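Local coordinates for L-ribulose 3-epimerase (Methylomonas sp. DH-1, PDB 7CJ7), which catalyses the manganese-dependent epimerisation of ketoses at C3, with its highest activity on L-ribulose, and works as a homodimeric TIM-barrel enzyme, at residues A[185-190]-A[215-220]. Numbering follows the deposited sequence.
Sequences DTYHMN and SHRGYL. With MN (manganese (II) ion), chain D; SOL (L-sorbose), chain C.
Tyr187 CG stands anti to its backbone N (chi1 163°), and the Arg217 chain bends at chi3 (85°), bringing NE over the Tyr187 ring. The guanidinium lies flat on that face, planes 10° and centres 3.9 Å apart. Arg217 CZ makes an off-centre cation-pi contact, and CD a CH-pi contact 3.7 Å from the ring centroid. Ser215 O meets the ring edge near Tyr187 CE1 (3.1 Å). Tyr187 OH shares a hydrogen bond with Tyr157 OH of the second subunit, at the dimer interface.

Asp185 ends a barrel strand and N-caps the next helix: OD1 accepts from Tyr187 N at 2.9 Å. Its OD2 binds manganese at 2.0 Å; Glu152, His211 and Glu246 complete the protein ligands. Water 1 joins Asp185 OD2 to Arg217 NH2. Beside the interface, water 2 links Tyr187 O, Asn190 ND2 and Ser215 O; ND2 also hydrogen-bonds to Asn190 O of the second subunit.

L-sorbose O1 accepts from His188 NE2 (2.9 Å) and from Arg217 NH1 (3.0 Å) and NH2. O2 and O3 both bind manganese; O2 also accepts from His188 NE2 and Arg217 NH2. Metal, imidazole and guanidinium would polarise the C2–O2 group, consistent with easier proton exchange at C3.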
ATOM      1  N   ASP A 185       4.845 -12.374  -2.737  1.00  7.72           N
ATOM      2  CA  ASP A 185       4.778 -11.404  -3.859  1.00  8.38           C
ATOM      3  C   ASP A 185       5.678 -10.222  -3.498  1.00  8.20           C
ATOM      4  O   ASP A 185       5.418  -9.574  -2.466  1.00  8.06           O
ATOM      5  CB  ASP A 185       3.323 -11.006  -4.100  1.00  8.24           C
ATOM      6  CG  ASP A 185       3.130 -10.002  -5.224  1.00  8.68           C
ATOM      7  OD1 ASP A 185       3.987  -9.135  -5.382  1.00  9.17           O
ATOM      8  OD2 ASP A 185       2.113 -10.107  -5.911  1.00  8.41           O
ATOM      9  N   THR A 186       6.720  -9.961  -4.287  1.00  7.56           N
ATOM     10  CA  THR A 186       7.763  -8.966  -3.926  1.00  8.02           C
ATOM     11  C   THR A 186       7.129  -7.576  -3.754  1.00  7.53           C
ATOM     12  O   THR A 186       7.651  -6.795  -2.951  1.00  8.31           O
ATOM     13  CB  THR A 186       8.910  -8.956  -4.939  1.00  8.35           C
ATOM     14  OG1 THR A 186       8.394  -8.688  -6.246  1.00  8.30           O
ATOM     15  CG2 THR A 186       9.675 -10.262  -4.935  1.00  8.23           C
ATOM     16  N   TYR A 187       6.069  -7.255  -4.493  1.00  7.30           N
ATOM     17  CA  TYR A 187       5.376  -5.946  -4.373  1.00  7.83           C
ATOM     18  C   TYR A 187       4.832  -5.790  -2.948  1.00  8.17           C
ATOM     19  O   TYR A 187       5.020  -4.736  -2.319  1.00  8.66           O
ATOM     20  CB  TYR A 187       4.258  -5.814  -5.407  1.00  7.91           C
ATOM     21  CG  TYR A 187       3.274  -4.715  -5.100  1.00  8.26           C
ATOM     22  CD1 TYR A 187       3.587  -3.387  -5.310  1.00  8.56           C
ATOM     23  CD2 TYR A 187       2.017  -5.007  -4.597  1.00  7.96           C
ATOM     24  CE1 TYR A 187       2.687  -2.374  -5.016  1.00  9.39           C
ATOM     25  CE2 TYR A 187       1.105  -4.004  -4.306  1.00  8.58           C
ATOM     26  CZ  TYR A 187       1.431  -2.685  -4.543  1.00  8.91           C
ATOM     27  OH  TYR A 187       0.541  -1.689  -4.254  1.00 10.95           O
ATOM     28  N   HIS A 188       4.146  -6.817  -2.449  1.00  8.14           N
ATOM     29  CA  HIS A 188       3.541  -6.812  -1.092  1.00  8.98           C
ATOM     30  C   HIS A 188       4.637  -6.863  -0.026  1.00  9.17           C
ATOM     31  O   HIS A 188       4.500  -6.170   0.998  1.00  9.78           O
ATOM     32  CB  HIS A 188       2.518  -7.941  -0.977  1.00  8.85           C
ATOM     33  CG  HIS A 188       1.375  -7.769  -1.918  1.00  8.61           C
ATOM     34  ND1 HIS A 188       0.487  -6.718  -1.808  1.00  8.04           N
ATOM     35  CD2 HIS A 188       0.977  -8.503  -2.981  1.00  8.74           C
ATOM     36  CE1 HIS A 188      -0.419  -6.825  -2.763  1.00  8.99           C
ATOM     37  NE2 HIS A 188      -0.140  -7.913  -3.491  1.00  8.99           N
ATOM     38  N   MET A 189       5.690  -7.645  -0.257  1.00  9.57           N
ATOM     39  CA  MET A 189       6.805  -7.822   0.704  1.00 10.10           C
ATOM     40  C   MET A 189       7.505  -6.475   0.902  1.00 10.16           C
ATOM     41  O   MET A 189       7.932  -6.177   2.033  1.00 10.23           O
ATOM     42  CB  MET A 189       7.820  -8.844   0.188  1.00 10.21           C
ATOM     43  CG  MET A 189       7.258 -10.231   0.031  1.00 10.14           C
ATOM     44  SD  MET A 189       8.481 -11.353  -0.675  1.00 12.24           S
ATOM     45  CE  MET A 189       9.698 -11.380   0.642  1.00 11.27           C
ATOM     46  N   ASN A 190       7.604  -5.696  -0.176  1.00 10.13           N
ATOM     47  CA  ASN A 190       8.308  -4.389  -0.187  1.00 11.03           C
ATOM     48  C   ASN A 190       7.661  -3.465   0.853  1.00 11.04           C
ATOM     49  O   ASN A 190       8.370  -2.631   1.443  1.00 11.32           O
ATOM     50  CB  ASN A 190       8.291  -3.763  -1.584  1.00 11.50           C
ATOM     51  CG  ASN A 190       9.028  -2.445  -1.611  1.00 12.62           C
ATOM     52  OD1 ASN A 190      10.214  -2.391  -1.282  1.00 14.45           O
ATOM     53  ND2 ASN A 190       8.318  -1.375  -1.927  1.00 13.06           N
ATOM     54  N   SER A 215       8.040  -2.302  -7.033  1.00 10.16           N
ATOM     55  CA  SER A 215       7.421  -1.538  -5.921  1.00  9.61           C
ATOM     56  C   SER A 215       6.167  -0.803  -6.398  1.00  9.98           C
ATOM     57  O   SER A 215       5.220  -0.685  -5.602  1.00 10.54           O
ATOM     58  CB  SER A 215       8.424  -0.600  -5.302  1.00 10.47           C
ATOM     59  OG  SER A 215       9.044   0.223  -6.289  1.00 11.36           O
ATOM     60  N   HIS A 216       6.164  -0.292  -7.631  1.00 10.14           N
ATOM     61  CA  HIS A 216       5.023   0.466  -8.209  1.00 10.96           C
ATOM     62  C   HIS A 216       4.227  -0.397  -9.203  1.00 10.06           C
ATOM     63  O   HIS A 216       3.296   0.150  -9.830  1.00 10.70           O
ATOM     64  CB  HIS A 216       5.530   1.755  -8.859  1.00 11.55           C
ATOM     65  CG  HIS A 216       6.711   1.562  -9.743  1.00 11.91           C
ATOM     66  ND1 HIS A 216       6.801   0.510 -10.630  1.00 12.18           N
ATOM     67  CD2 HIS A 216       7.836   2.294  -9.897  1.00 14.06           C
ATOM     68  CE1 HIS A 216       7.935   0.599 -11.294  1.00 12.96           C
ATOM     69  NE2 HIS A 216       8.588   1.688 -10.867  1.00 12.93           N
ATOM     70  N   ARG A 217       4.605  -1.669  -9.353  1.00 10.01           N
ATOM     71  CA  ARG A 217       3.933  -2.704 -10.194  1.00 10.64           C
ATOM     72  C   ARG A 217       4.180  -2.439 -11.687  1.00 10.64           C
ATOM     73  O   ARG A 217       3.430  -3.003 -12.516  1.00 11.47           O
ATOM     74  CB  ARG A 217       2.429  -2.787  -9.905  1.00 11.93           C
ATOM     75  CG  ARG A 217       2.057  -2.728  -8.428  1.00 12.52           C
ATOM     76  CD  ARG A 217       0.720  -3.395  -8.090  1.00 13.60           C
ATOM     77  NE  ARG A 217       0.851  -4.836  -7.884  1.00 13.46           N
ATOM     78  CZ  ARG A 217      -0.029  -5.598  -7.252  1.00 12.94           C
ATOM     79  NH1 ARG A 217      -1.150  -5.087  -6.775  1.00 14.36           N
ATOM     80  NH2 ARG A 217       0.215  -6.882  -7.094  1.00 13.55           N
ATOM     81  N   GLY A 218       5.219  -1.670 -12.025  1.00 10.78           N
ATOM     82  CA  GLY A 218       5.624  -1.398 -13.420  1.00 11.04           C
ATOM     83  C   GLY A 218       6.822  -2.229 -13.862  1.00 10.69           C
ATOM     84  O   GLY A 218       6.955  -3.383 -13.417  1.00 10.14           O
ATOM     85  N   TYR A 219       7.666  -1.665 -14.732  1.00 10.74           N
ATOM     86  CA  TYR A 219       8.893  -2.323 -15.245  1.00 11.29           C
ATOM     87  C   TYR A 219       9.770  -2.790 -14.073  1.00 10.49           C
ATOM     88  O   TYR A 219      10.039  -2.013 -13.138  1.00 11.67           O
ATOM     89  CB  TYR A 219       9.675  -1.371 -16.154  1.00 11.33           C
ATOM     90  CG  TYR A 219       9.219  -1.361 -17.589  1.00 12.08           C
ATOM     91  CD1 TYR A 219       8.237  -0.481 -18.017  1.00 12.20           C
ATOM     92  CD2 TYR A 219       9.807  -2.192 -18.532  1.00 12.23           C
ATOM     93  CE1 TYR A 219       7.819  -0.457 -19.340  1.00 13.63           C
ATOM     94  CE2 TYR A 219       9.407  -2.171 -19.856  1.00 13.01           C
ATOM     95  CZ  TYR A 219       8.405  -1.307 -20.262  1.00 12.97           C
ATOM     96  OH  TYR A 219       7.995  -1.311 -21.570  1.00 15.80           O
ATOM     97  N   LEU A 220      10.257  -4.026 -14.125  1.00 10.54           N
ATOM     98  CA  LEU A 220      11.204  -4.523 -13.099  1.00 10.05           C
ATOM     99  C   LEU A 220      12.498  -3.706 -13.205  1.00 11.20           C
ATOM    100  O   LEU A 220      12.995  -3.483 -14.334  1.00 11.35           O
ATOM    101  CB  LEU A 220      11.458  -6.025 -13.280  1.00  9.71           C
ATOM    102  CG  LEU A 220      10.229  -6.941 -13.228  1.00  9.60           C
ATOM    103  CD1 LEU A 220      10.638  -8.410 -13.257  1.00  9.12           C
ATOM    104  CD2 LEU A 220       9.362  -6.652 -12.012  1.00  9.86           C
TER
HETATM  105 MN    MN D 302       0.494 -11.037  -6.650  1.00 20.11          MN
HETATM  106  C1  SOL C 301      -2.994  -8.593  -5.795  1.00 18.34           C
HETATM  107  O1  SOL C 301      -2.375  -7.415  -5.335  1.00 15.98           O
HETATM  108  C2  SOL C 301      -1.996  -9.586  -6.299  1.00 16.34           C
HETATM  109  O2  SOL C 301      -0.830  -9.526  -5.946  1.00 14.15           O
HETATM  110  C3  SOL C 301      -2.459 -10.634  -7.300  1.00 18.35           C
HETATM  111  O3  SOL C 301      -1.568 -11.725  -7.336  1.00 13.86           O
HETATM  112  C4  SOL C 301      -3.874 -11.112  -6.990  1.00 21.18           C
HETATM  113  O4  SOL C 301      -3.897 -11.719  -5.697  1.00 28.39           O
HETATM  114  C5  SOL C 301      -4.416 -12.121  -8.006  1.00 24.39           C
HETATM  115  O5  SOL C 301      -5.658 -12.642  -7.536  1.00 31.17           O
HETATM  116  C6  SOL C 301      -4.624 -11.538  -9.387  1.00 26.53           C
HETATM  117  O6  SOL C 301      -5.086 -12.544 -10.293  1.00 23.74           O
HETATM  118  O   HOH W   1       2.910  -8.195  -7.848  1.00 17.48           O
HETATM  119  O   HOH W   2       5.597  -1.941  -3.060  1.00 11.95           O